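Local coordinates for protein B-N-acetylhexosaminidase (Streptomyces plicatus, PDB 5FCZ) that probably hydrolyses terminal N-acetylhexosamine residues from the non-reducing ends of glycans, as a family 20 glycoside hydrolase, at residues R397-M402 with P446-T451; V348-L353 with Q365-D370; V166-F171 with D197-R202. All coordinates share one frame; numbering follows the deposited sequence.

Interaction 1: residues R397-M402 with P446-T451. With TNX (1,5-anhydro-2-deoxy-2-(ethanethioylamino)-D-arabino-hex-1-enitol), chain B.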
loop_
_atom_site.group_PDB
_atom_site.type_symbol
_atom_site.label_atom_id
_atom_site.label_comp_id
_atom_site.label_asym_id
_atom_site.label_seq_id
_atom_site.Cartn_x
_atom_site.Cartn_y
_atom_site.Cartn_z
ATOM N N ARG A 397 14.420 -5.697 -0.091
ATOM C CA ARG A 397 13.444 -6.295 -1.000
ATOM C C ARG A 397 12.364 -5.331 -1.465
ATOM O O ARG A 397 12.129 -5.209 -2.671
ATOM C CB ARG A 397 12.777 -7.485 -0.334
ATOM C CG ARG A 397 13.758 -8.537 0.063
ATOM C CD ARG A 397 14.267 -9.291 -1.156
ATOM N NE ARG A 397 15.245 -10.303 -0.772
ATOM C CZ ARG A 397 15.673 -11.280 -1.560
ATOM N NH1 ARG A 397 15.212 -11.431 -2.788
ATOM N NH2 ARG A 397 16.563 -12.125 -1.103
ATOM N N THR A 398 11.681 -4.660 -0.536
ATOM C CA THR A 398 10.466 -3.949 -0.892
ATOM C C THR A 398 10.494 -2.462 -0.572
ATOM O O THR A 398 9.457 -1.808 -0.672
ATOM C CB THR A 398 9.268 -4.596 -0.198
ATOM O OG1 THR A 398 9.418 -4.426 1.211
ATOM C CG2 THR A 398 9.168 -6.112 -0.543
ATOM N N TYR A 399 11.636 -1.900 -0.208
ATOM C CA TYR A 399 11.721 -0.470 0.055
ATOM C C TYR A 399 11.816 0.223 -1.289
ATOM O O TYR A 399 12.852 0.153 -1.938
ATOM C CB TYR A 399 12.923 -0.143 0.939
ATOM C CG TYR A 399 12.611 -0.191 2.429
ATOM C CD1 TYR A 399 11.668 -1.070 2.913
ATOM C CD2 TYR A 399 13.251 0.656 3.336
ATOM C CE1 TYR A 399 11.355 -1.112 4.260
ATOM C CE2 TYR A 399 12.959 0.635 4.640
ATOM C CZ TYR A 399 11.979 -0.248 5.115
ATOM O OH TYR A 399 11.607 -0.303 6.446
ATOM N N LEU A 400 10.726 0.866 -1.734
ATOM C CA LEU A 400 10.718 1.508 -3.050
ATOM C C LEU A 400 11.590 2.754 -3.102
ATOM O O LEU A 400 11.909 3.215 -4.199
ATOM C CB LEU A 400 9.284 1.846 -3.459
ATOM C CG LEU A 400 8.364 0.626 -3.367
ATOM C CD1 LEU A 400 6.908 1.025 -3.475
ATOM C CD2 LEU A 400 8.736 -0.403 -4.420
ATOM N N ASP A 401 12.033 3.274 -1.962
ATOM C CA ASP A 401 12.985 4.373 -1.993
ATOM C C ASP A 401 14.415 3.924 -2.244
ATOM O O ASP A 401 15.276 4.788 -2.408
ATOM C CB ASP A 401 12.945 5.169 -0.680
ATOM C CG ASP A 401 13.329 4.323 0.528
ATOM O OD1 ASP A 401 12.910 3.137 0.570
ATOM O OD2 ASP A 401 14.052 4.828 1.419
ATOM N N MET A 402 14.700 2.617 -2.263
ATOM C CA MET A 402 16.063 2.116 -2.455
ATOM C C MET A 402 16.454 2.131 -3.940
ATOM O O MET A 402 15.698 1.659 -4.799
ATOM C CB MET A 402 16.191 0.693 -1.901
ATOM C CG MET A 402 17.532 0.435 -1.259
ATOM S SD MET A 402 17.814 1.465 0.221
ATOM C CE MET A 402 16.425 1.081 1.311
ATOM N N PRO A 446 7.108 -0.157 1.338
ATOM C CA PRO A 446 7.132 1.235 1.790
ATOM C C PRO A 446 7.893 2.130 0.836
ATOM O O PRO A 446 8.881 1.733 0.213
ATOM C CB PRO A 446 7.865 1.165 3.141
ATOM C CG PRO A 446 8.040 -0.291 3.450
ATOM C CD PRO A 446 8.086 -0.962 2.084
ATOM N N LEU A 447 7.423 3.366 0.751
ATOM C CA LEU A 447 8.068 4.373 -0.076
ATOM C C LEU A 447 8.408 5.577 0.800
ATOM O O LEU A 447 7.552 6.437 1.027
ATOM C CB LEU A 447 7.181 4.751 -1.237
ATOM C CG LEU A 447 7.689 5.862 -2.139
ATOM C CD1 LEU A 447 9.103 5.531 -2.588
ATOM C CD2 LEU A 447 6.702 5.979 -3.321
ATOM N N TRP A 448 9.656 5.640 1.273
ATOM C CA TRP A 448 10.120 6.755 2.100
ATOM C C TRP A 448 10.497 7.933 1.215
ATOM O O TRP A 448 10.896 7.756 0.061
ATOM C CB TRP A 448 11.313 6.330 2.965
ATOM C CG TRP A 448 11.008 5.156 3.823
ATOM C CD1 TRP A 448 11.260 3.860 3.531
ATOM C CD2 TRP A 448 10.368 5.167 5.094
ATOM N NE1 TRP A 448 10.813 3.045 4.537
ATOM C CE2 TRP A 448 10.264 3.826 5.519
ATOM C CE3 TRP A 448 9.859 6.186 5.923
ATOM C CZ2 TRP A 448 9.689 3.467 6.750
ATOM C CZ3 TRP A 448 9.297 5.835 7.138
ATOM C CH2 TRP A 448 9.230 4.488 7.549
ATOM N N THR A 449 10.344 9.154 1.745
ATOM C CA THR A 449 10.490 10.323 0.885
ATOM C C THR A 449 11.612 11.303 1.309
ATOM O O THR A 449 11.539 12.490 0.997
ATOM C CB THR A 449 9.134 11.019 0.749
ATOM O OG1 THR A 449 8.609 11.402 2.027
ATOM C CG2 THR A 449 8.150 10.087 0.094
ATOM N N GLU A 450 12.719 10.834 1.922
ATOM C CA GLU A 450 13.856 11.747 2.129
ATOM C C GLU A 450 14.255 12.457 0.844
ATOM O O GLU A 450 14.646 13.633 0.870
ATOM C CB GLU A 450 15.092 11.029 2.670
ATOM C CG GLU A 450 15.036 10.742 4.143
ATOM C CD GLU A 450 14.388 9.400 4.437
ATOM O OE1 GLU A 450 13.642 8.856 3.574
ATOM O OE2 GLU A 450 14.638 8.882 5.539
ATOM N N THR A 451 14.166 11.757 -0.287
ATOM C CA THR A 451 14.733 12.204 -1.552
ATOM C C THR A 451 13.673 12.506 -2.596
ATOM O O THR A 451 14.028 12.873 -3.719
ATOM C CB THR A 451 15.697 11.141 -2.136
ATOM O OG1 THR A 451 14.947 10.115 -2.794
ATOM C CG2 THR A 451 16.566 10.468 -1.046
HETATM C C1 TNX B . 14.962 3.935 8.060
HETATM S S7 TNX B . 12.917 2.087 7.604
HETATM C C2 TNX B . 13.847 4.372 8.606
HETATM C C3 TNX B . 13.124 5.580 7.997
HETATM C C4 TNX B . 13.891 5.936 6.700
HETATM C C5 TNX B . 14.242 4.646 5.925
HETATM C C6 TNX B . 15.111 5.001 4.728
HETATM C C7 TNX B . 12.532 2.556 9.157
HETATM C C8 TNX B . 11.443 1.856 9.943
HETATM N N2 TNX B . 13.193 3.606 9.629
HETATM O O3 TNX B . 13.060 6.624 8.923
HETATM O O4 TNX B . 13.082 6.766 5.931
HETATM O O5 TNX B . 14.985 3.699 6.717
HETATM O O6 TNX B . 15.009 3.985 3.767
HETATM O O HOH W 1 14.235 7.513 1.305
#
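Asp-401 OD2, held next to the indole of Trp-448, receives two hydrogen bonds: one of 2.7 Å from O6 of the bound TNX and one of 2.7 Å from water 1. The same water also donates to Glu-450 OE1, so it spans two carboxylates whose nearest oxygens, Asp-401 OD2 and Glu-450 OE1, stand 4.6 Å apart and would otherwise probably repel. On the far side of this bridge, Glu-450 OE2 accepts the O4 hydroxyl of the sugar at 2.7 Å; a bend at chi2 (89°) brings its carboxylate back to the ring. Trp-448 supplies the apolar counterpart. One face of its indole lies beneath the sugar, with O4 near the rim and C5 also over that face, while its edge meets the Asp-401 carboxylate, OD1 lying 3.5 Å from CD1. This pairing of an aromatic platform with carboxylates at the hydroxyls is a familiar way of holding a pyranose. It is built here at the C-terminal end of strand 440-447, the last strand of the TIM barrel in the catalytic domain, where 397-402 belongs to the loop that follows strand 389-392. The loop is joined to the strand by a backbone bond from Leu-400 N to Pro-446 O (2.8 Å), almost in line with the carbonyl, and it then closes a type I turn from Tyr-399 to Met-402. Tyr-399 fills the angle between Pro-446 and Trp-448: CE1 rests on Pro-446 CG at 3.5 Å, and Trp-448 NE1 lies over one face of the phenol, with the two ring planes inclined at 49°. Behind them, Leu-400 CB packs against Leu-447 CD1, next to Tyr-179 of helix 173-184, while Thr-398 OG1 is hydrogen-bonded to Glu-444 O.

Interaction 2: residues V348-L353 with Q365-D370. With TNX (1,5-anhydro-2-deoxy-2-(ethanethioylamino)-D-arabino-hex-1-enitol), chain B.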
loop_
_atom_site.group_PDB
_atom_site.type_symbol
_atom_site.label_atom_id
_atom_site.label_comp_id
_atom_site.label_asym_id
_atom_site.label_seq_id
_atom_site.Cartn_x
_atom_site.Cartn_y
_atom_site.Cartn_z
ATOM N N VAL A 348 0.127 -1.997 15.669
ATOM C CA VAL A 348 1.184 -2.374 14.747
ATOM C C VAL A 348 2.414 -1.564 15.139
ATOM O O VAL A 348 2.300 -0.380 15.481
ATOM C CB VAL A 348 0.792 -2.109 13.272
ATOM C CG1 VAL A 348 1.860 -2.657 12.299
ATOM C CG2 VAL A 348 -0.564 -2.706 12.954
ATOM N N GLY A 349 3.579 -2.211 15.107
ATOM C CA GLY A 349 4.837 -1.532 15.305
ATOM C C GLY A 349 5.877 -2.111 14.370
ATOM O O GLY A 349 5.749 -3.233 13.893
ATOM N N TRP A 350 6.909 -1.325 14.112
ATOM C CA TRP A 350 8.085 -1.875 13.462
ATOM C C TRP A 350 8.662 -2.972 14.364
ATOM O O TRP A 350 8.339 -3.048 15.545
ATOM C CB TRP A 350 9.093 -0.756 13.175
ATOM C CG TRP A 350 8.564 0.330 12.251
ATOM C CD1 TRP A 350 8.188 1.617 12.593
ATOM C CD2 TRP A 350 8.366 0.227 10.833
ATOM N NE1 TRP A 350 7.772 2.305 11.470
ATOM C CE2 TRP A 350 7.863 1.476 10.382
ATOM C CE3 TRP A 350 8.565 -0.794 9.903
ATOM C CZ2 TRP A 350 7.561 1.718 9.037
ATOM C CZ3 TRP A 350 8.260 -0.557 8.572
ATOM C CH2 TRP A 350 7.761 0.686 8.150
ATOM N N HIS A 351 9.504 -3.850 13.802
ATOM C CA HIS A 351 9.839 -5.090 14.515
ATOM C C HIS A 351 10.760 -4.871 15.728
ATOM O O HIS A 351 11.005 -5.821 16.489
ATOM C CB HIS A 351 10.465 -6.123 13.557
ATOM C CG HIS A 351 11.871 -5.808 13.175
ATOM N ND1 HIS A 351 12.182 -5.047 12.074
ATOM C CD2 HIS A 351 13.049 -6.115 13.769
ATOM C CE1 HIS A 351 13.488 -4.904 12.000
ATOM N NE2 HIS A 351 14.034 -5.534 13.023
ATOM N N GLN A 352 11.273 -3.660 15.938
ATOM C CA GLN A 352 11.849 -3.324 17.233
ATOM C C GLN A 352 10.875 -3.577 18.368
ATOM O O GLN A 352 11.287 -3.775 19.515
ATOM C CB GLN A 352 12.279 -1.857 17.250
ATOM C CG GLN A 352 13.534 -1.607 16.487
ATOM C CD GLN A 352 13.383 -1.720 15.016
ATOM O OE1 GLN A 352 12.338 -1.414 14.466
ATOM N NE2 GLN A 352 14.440 -2.147 14.352
ATOM N N LEU A 353 9.579 -3.530 18.090
ATOM C CA LEU A 353 8.602 -3.867 19.125
ATOM C C LEU A 353 8.741 -5.328 19.568
ATOM O O LEU A 353 8.407 -5.668 20.708
ATOM C CB LEU A 353 7.176 -3.580 18.618
ATOM C CG LEU A 353 6.032 -3.731 19.645
ATOM C CD1 LEU A 353 6.122 -2.730 20.796
ATOM C CD2 LEU A 353 4.701 -3.609 18.967
ATOM N N GLN A 365 6.180 -5.202 11.933
ATOM C CA GLN A 365 6.594 -5.023 10.561
ATOM C C GLN A 365 8.099 -5.171 10.534
ATOM O O GLN A 365 8.816 -4.351 11.109
ATOM C CB GLN A 365 6.151 -3.660 10.057
ATOM C CG GLN A 365 6.522 -3.475 8.649
ATOM C CD GLN A 365 5.778 -2.347 8.010
ATOM O OE1 GLN A 365 4.966 -1.659 8.666
ATOM N NE2 GLN A 365 6.047 -2.136 6.717
ATOM N N TYR A 366 8.577 -6.217 9.878
ATOM C CA TYR A 366 9.992 -6.512 9.833
ATOM C C TYR A 366 10.630 -5.766 8.674
ATOM O O TYR A 366 10.234 -5.958 7.525
ATOM C CB TYR A 366 10.206 -8.006 9.680
ATOM C CG TYR A 366 11.662 -8.388 9.496
ATOM C CD1 TYR A 366 12.509 -8.534 10.589
ATOM C CD2 TYR A 366 12.189 -8.585 8.222
ATOM C CE1 TYR A 366 13.841 -8.892 10.410
ATOM C CE2 TYR A 366 13.508 -8.930 8.036
ATOM C CZ TYR A 366 14.328 -9.099 9.130
ATOM O OH TYR A 366 15.646 -9.449 8.942
ATOM N N TRP A 367 11.632 -4.935 8.974
ATOM C CA TRP A 367 12.308 -4.147 7.954
ATOM C C TRP A 367 13.799 -4.432 7.918
ATOM O O TRP A 367 14.573 -3.624 7.399
ATOM C CB TRP A 367 12.050 -2.652 8.156
ATOM C CG TRP A 367 12.470 -2.067 9.459
ATOM C CD1 TRP A 367 11.856 -2.224 10.638
ATOM C CD2 TRP A 367 13.595 -1.195 9.697
ATOM N NE1 TRP A 367 12.524 -1.517 11.623
ATOM C CE2 TRP A 367 13.601 -0.886 11.061
ATOM C CE3 TRP A 367 14.601 -0.673 8.888
ATOM C CZ2 TRP A 367 14.559 -0.075 11.636
ATOM C CZ3 TRP A 367 15.555 0.129 9.460
ATOM C CH2 TRP A 367 15.524 0.427 10.823
ATOM N N GLY A 368 14.209 -5.582 8.437
ATOM C CA GLY A 368 15.578 -6.023 8.312
ATOM C C GLY A 368 15.910 -6.438 6.889
ATOM O O GLY A 368 15.101 -6.349 5.967
ATOM N N LEU A 369 17.156 -6.880 6.722
ATOM C CA LEU A 369 17.732 -7.232 5.438
ATOM C C LEU A 369 18.543 -8.510 5.610
ATOM O O LEU A 369 18.599 -9.088 6.702
ATOM C CB LEU A 369 18.667 -6.158 4.896
ATOM C CG LEU A 369 18.810 -4.727 5.359
ATOM C CD1 LEU A 369 19.066 -4.583 6.803
ATOM C CD2 LEU A 369 20.009 -4.170 4.585
ATOM N N ASP A 370 19.216 -8.928 4.533
ATOM C CA ASP A 370 20.056 -10.121 4.612
ATOM C C ASP A 370 21.193 -9.939 5.603
ATOM O O ASP A 370 21.499 -10.860 6.359
ATOM C CB ASP A 370 20.617 -10.478 3.244
ATOM C CG ASP A 370 19.582 -11.105 2.331
ATOM O OD1 ASP A 370 18.485 -11.499 2.806
ATOM O OD2 ASP A 370 19.892 -11.232 1.134
HETATM C C1 TNX B . 14.962 3.935 8.060
HETATM S S7 TNX B . 12.917 2.087 7.604
HETATM C C2 TNX B . 13.847 4.372 8.606
HETATM C C3 TNX B . 13.124 5.580 7.997
HETATM C C4 TNX B . 13.891 5.936 6.700
HETATM C C5 TNX B . 14.242 4.646 5.925
HETATM C C6 TNX B . 15.111 5.001 4.728
HETATM C C7 TNX B . 12.532 2.556 9.157
HETATM C C8 TNX B . 11.443 1.856 9.943
HETATM N N2 TNX B . 13.193 3.606 9.629
HETATM O O3 TNX B . 13.060 6.624 8.923
HETATM O O4 TNX B . 13.082 6.766 5.931
HETATM O O5 TNX B . 14.985 3.699 6.717
HETATM O O6 TNX B . 15.009 3.985 3.767
#
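Trp-367 NE1 donates to Gln-352 OE1 at 2.9 Å, using a lone pair of the amide oxygen, with the acceptor almost in the indole plane. A bend at chi2 of Gln-352 (71°) turns its amide back toward the indole; NE2 makes a weak bond to a glycerol that is probably from the crystallisation liquor. The backbones meet where strands 346-350 and 363-366 run parallel: Gln-365 N bonds to Gly-349 O at 2.8 Å, and Gln-365 O is returned a weak bond from His-351 N. The buried amide of Gln-365, reached by an extended chain, is well supplied. Its NE2 donates to Glu-444 and Ser-393, its OE1 accepts from His-315, and its flat end covers one face of Trp-350. Glu-250 takes the NE1 of Trp-350, and Glu-376 pairs with NE2 of His-351, whose ring has Tyr-366 CD1 over one face. Trp-350 turns an edge toward the face of Trp-367 in an offset edge-to-face pair. TNX C8, the thioacetamide methyl, sits 3.6 Å from Trp-350 CD2 and also over Trp-367. Such an aromatic pocket for the 2-acetamido group, at the C-terminal ends of barrel strands, is characteristic of the family 20 active site.

Interaction 3: residues V166-F171 with D197-R202. With TNX (1,5-anhydro-2-deoxy-2-(ethanethioylamino)-D-arabino-hex-1-enitol), chain B.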
loop_
_atom_site.group_PDB
_atom_site.type_symbol
_atom_site.label_atom_id
_atom_site.label_comp_id
_atom_site.label_asym_id
_atom_site.label_seq_id
_atom_site.Cartn_x
_atom_site.Cartn_y
_atom_site.Cartn_z
ATOM N N VAL A 166 4.702 10.786 4.264
ATOM C CA VAL A 166 4.298 12.162 4.007
ATOM C C VAL A 166 4.947 13.100 5.001
ATOM O O VAL A 166 4.708 14.323 4.957
ATOM C CB VAL A 166 2.761 12.346 3.980
ATOM C CG1 VAL A 166 2.131 11.534 2.824
ATOM C CG2 VAL A 166 2.131 12.012 5.317
ATOM N N SER A 167 5.824 12.562 5.863
ATOM C CA SER A 167 6.510 13.387 6.844
ATOM C C SER A 167 7.740 14.028 6.243
ATOM O O SER A 167 8.020 15.194 6.528
ATOM C CB SER A 167 6.916 12.568 8.063
ATOM O OG SER A 167 5.799 11.952 8.646
ATOM N N ARG A 168 8.495 13.273 5.428
ATOM C CA ARG A 168 9.786 13.769 4.948
ATOM C C ARG A 168 9.593 14.837 3.887
ATOM O O ARG A 168 10.106 15.952 4.023
ATOM C CB ARG A 168 10.646 12.630 4.425
ATOM C CG ARG A 168 11.492 12.059 5.493
ATOM C CD ARG A 168 10.676 11.689 6.752
ATOM N NE ARG A 168 11.557 11.081 7.742
ATOM C CZ ARG A 168 11.912 9.801 7.756
ATOM N NH1 ARG A 168 11.423 8.932 6.863
ATOM N NH2 ARG A 168 12.769 9.387 8.668
ATOM N N HIS A 169 8.832 14.527 2.841
ATOM C CA HIS A 169 8.195 15.541 2.015
ATOM C C HIS A 169 6.690 15.343 2.082
ATOM O O HIS A 169 6.207 14.212 2.015
ATOM C CB HIS A 169 8.662 15.477 0.585
ATOM C CG HIS A 169 10.043 15.995 0.399
ATOM N ND1 HIS A 169 11.168 15.194 0.473
ATOM C CD2 HIS A 169 10.482 17.247 0.167
ATOM C CE1 HIS A 169 12.239 15.938 0.285
ATOM N NE2 HIS A 169 11.852 17.185 0.099
ATOM N N PHE A 170 5.961 16.448 2.235
ATOM C CA PHE A 170 4.510 16.402 2.318
ATOM C C PHE A 170 3.889 16.268 0.948
ATOM O O PHE A 170 4.366 16.859 -0.017
ATOM C CB PHE A 170 3.969 17.669 2.965
ATOM C CG PHE A 170 2.488 17.690 3.111
ATOM C CD1 PHE A 170 1.853 16.788 3.926
ATOM C CD2 PHE A 170 1.729 18.624 2.448
ATOM C CE1 PHE A 170 0.484 16.813 4.070
ATOM C CE2 PHE A 170 0.355 18.648 2.610
ATOM C CZ PHE A 170 -0.252 17.751 3.408
ATOM N N PHE A 171 2.816 15.489 0.876
ATOM C CA PHE A 171 2.009 15.330 -0.323
ATOM C C PHE A 171 0.558 15.550 0.066
ATOM O O PHE A 171 0.081 14.966 1.043
ATOM C CB PHE A 171 2.212 13.953 -0.952
ATOM C CG PHE A 171 3.613 13.710 -1.416
ATOM C CD1 PHE A 171 4.583 13.279 -0.519
ATOM C CD2 PHE A 171 3.978 13.926 -2.743
ATOM C CE1 PHE A 171 5.899 13.074 -0.939
ATOM C CE2 PHE A 171 5.314 13.716 -3.162
ATOM C CZ PHE A 171 6.251 13.288 -2.260
ATOM N N ASP A 197 7.164 12.341 11.729
ATOM C CA ASP A 197 8.552 11.953 11.863
ATOM C C ASP A 197 9.327 13.163 12.377
ATOM O O ASP A 197 8.740 14.083 12.955
ATOM C CB ASP A 197 9.094 11.416 10.531
ATOM C CG ASP A 197 10.197 10.430 10.730
ATOM O OD1 ASP A 197 11.328 10.877 11.035
ATOM O OD2 ASP A 197 9.930 9.220 10.586
ATOM N N ASP A 198 10.646 13.167 12.163
ATOM C CA ASP A 198 11.469 14.260 12.685
ATOM C C ASP A 198 11.247 15.562 11.929
ATOM O O ASP A 198 11.377 16.647 12.518
ATOM C CB ASP A 198 12.941 13.871 12.634
ATOM C CG ASP A 198 13.238 12.725 13.545
ATOM O OD1 ASP A 198 12.867 12.784 14.730
ATOM O OD2 ASP A 198 13.786 11.739 13.063
ATOM N N GLN A 199 10.893 15.474 10.643
ATOM C CA GLN A 199 10.760 16.632 9.771
ATOM C C GLN A 199 9.326 17.107 9.617
ATOM O O GLN A 199 9.080 18.111 8.938
ATOM C CB GLN A 199 11.333 16.310 8.397
ATOM C CG GLN A 199 12.795 15.809 8.412
ATOM C CD GLN A 199 12.912 14.299 8.548
ATOM O OE1 GLN A 199 11.958 13.599 8.929
ATOM N NE2 GLN A 199 14.088 13.785 8.224
ATOM N N GLY A 200 8.367 16.417 10.216
ATOM C CA GLY A 200 7.001 16.806 9.992
ATOM C C GLY A 200 5.977 16.069 10.813
ATOM O O GLY A 200 6.115 14.881 11.124
ATOM N N TRP A 201 4.946 16.812 11.186
ATOM C CA TRP A 201 3.746 16.296 11.839
ATOM C C TRP A 201 2.585 16.688 10.939
ATOM O O TRP A 201 2.363 17.881 10.706
ATOM C CB TRP A 201 3.568 16.886 13.249
ATOM C CG TRP A 201 2.407 16.283 13.933
ATOM C CD1 TRP A 201 1.091 16.579 13.727
ATOM C CD2 TRP A 201 2.438 15.233 14.896
ATOM N NE1 TRP A 201 0.303 15.772 14.492
ATOM C CE2 TRP A 201 1.097 14.934 15.225
ATOM C CE3 TRP A 201 3.465 14.498 15.498
ATOM C CZ2 TRP A 201 0.751 13.945 16.146
ATOM C CZ3 TRP A 201 3.128 13.514 16.406
ATOM C CH2 TRP A 201 1.764 13.248 16.728
ATOM N N ARG A 202 1.866 15.699 10.412
ATOM C CA ARG A 202 0.981 15.923 9.274
ATOM C C ARG A 202 -0.497 15.709 9.546
ATOM O O ARG A 202 -1.267 15.662 8.590
ATOM C CB ARG A 202 1.392 15.020 8.110
ATOM C CG ARG A 202 2.867 15.082 7.746
ATOM C CD ARG A 202 3.328 16.479 7.387
ATOM N NE ARG A 202 4.663 16.493 6.769
ATOM C CZ ARG A 202 5.478 17.558 6.776
ATOM N NH1 ARG A 202 5.116 18.689 7.355
ATOM N NH2 ARG A 202 6.673 17.505 6.215
HETATM C C1 TNX B . 14.962 3.935 8.060
HETATM S S7 TNX B . 12.917 2.087 7.604
HETATM C C2 TNX B . 13.847 4.372 8.606
HETATM C C3 TNX B . 13.124 5.580 7.997
HETATM C C4 TNX B . 13.891 5.936 6.700
HETATM C C5 TNX B . 14.242 4.646 5.925
HETATM C C6 TNX B . 15.111 5.001 4.728
HETATM C C7 TNX B . 12.532 2.556 9.157
HETATM C C8 TNX B . 11.443 1.856 9.943
HETATM N N2 TNX B . 13.193 3.606 9.629
HETATM O O3 TNX B . 13.060 6.624 8.923
HETATM O O4 TNX B . 13.082 6.766 5.931
HETATM O O5 TNX B . 14.985 3.699 6.717
HETATM O O6 TNX B . 15.009 3.985 3.767
HETATM O O HOH W 2 14.229 11.041 10.590
#
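Arg-168 reaches the bound sugar while Asp-197 and Gln-199 hold its guanidinium from the neighbouring loop. NH2 donates to TNX O3 at 2.8 Å in a nearly straight bond, and NH1 donates to TNX O4 at 2.9 Å, so the two amino groups grip adjacent hydroxyls. The carboxylate of Asp-197 is laid over one face of the guanidinium, the planes 38° apart, and forms a salt bridge from OD1 to Arg-168 NH2 at 3.1 Å. Gln-199 approaches differently: its OE1 lies at the edge, essentially in the guanidinium plane, and accepts from Arg-168 NE at 2.8 Å, though the amide itself is turned by 71°. Water 2 takes a further bond from NH2 and passes one on to Asp-198 OD2. With its chain bent at chi2 (51°), Arg-168 turns back toward the 197-202 loop.

In the next shell, Asp-197 is itself fixed by its partners. OD1 accepts from Asp-198 N at 2.6 Å and from His-256, and OD2 pairs with His-194, while Gln-199 NE2 is spent on Gly-279 O and Asp-165 forms a second salt bridge with Arg-168. Further out, Arg-202 ties down the backbone that carries Arg-168. Its NE donates to Val-166 O at 2.8 Å and its NH2, weakly, to Ser-167 O at 2.7 Å, the flat group lying between Phe-170 CB on one face and Gly-200 CA on the other. Ser-167 OG bonds to His-194 O, and its CB packs on that of Asp-197. An arginine held by acidic side chains and an amide oxygen, in the loop after the first barrel strand, bonding O3 and O4 of the sugar, is characteristic of the family 20 substrate site.

Along the chain, interaction 3 comes first, then interaction 2, then interaction 1, each complete before the next begins, and all fall in the catalytic domain. The centres of interactions 1 and 2 lie about 15 Å apart, those of 1 and 3 about 14 Å, and those of 2 and 3 about 21 Å. Interaction 1 is in the middle: it packs on interaction 2 through Tyr-399 and Trp-448, and meets interaction 3 where Thr-449 O approaches His-169. Interactions 2 and 3 do not touch. All three grow from C-terminal strand ends of the parallel barrel and converge on TNX, so sequence-distant loops build one sugar-binding pocket.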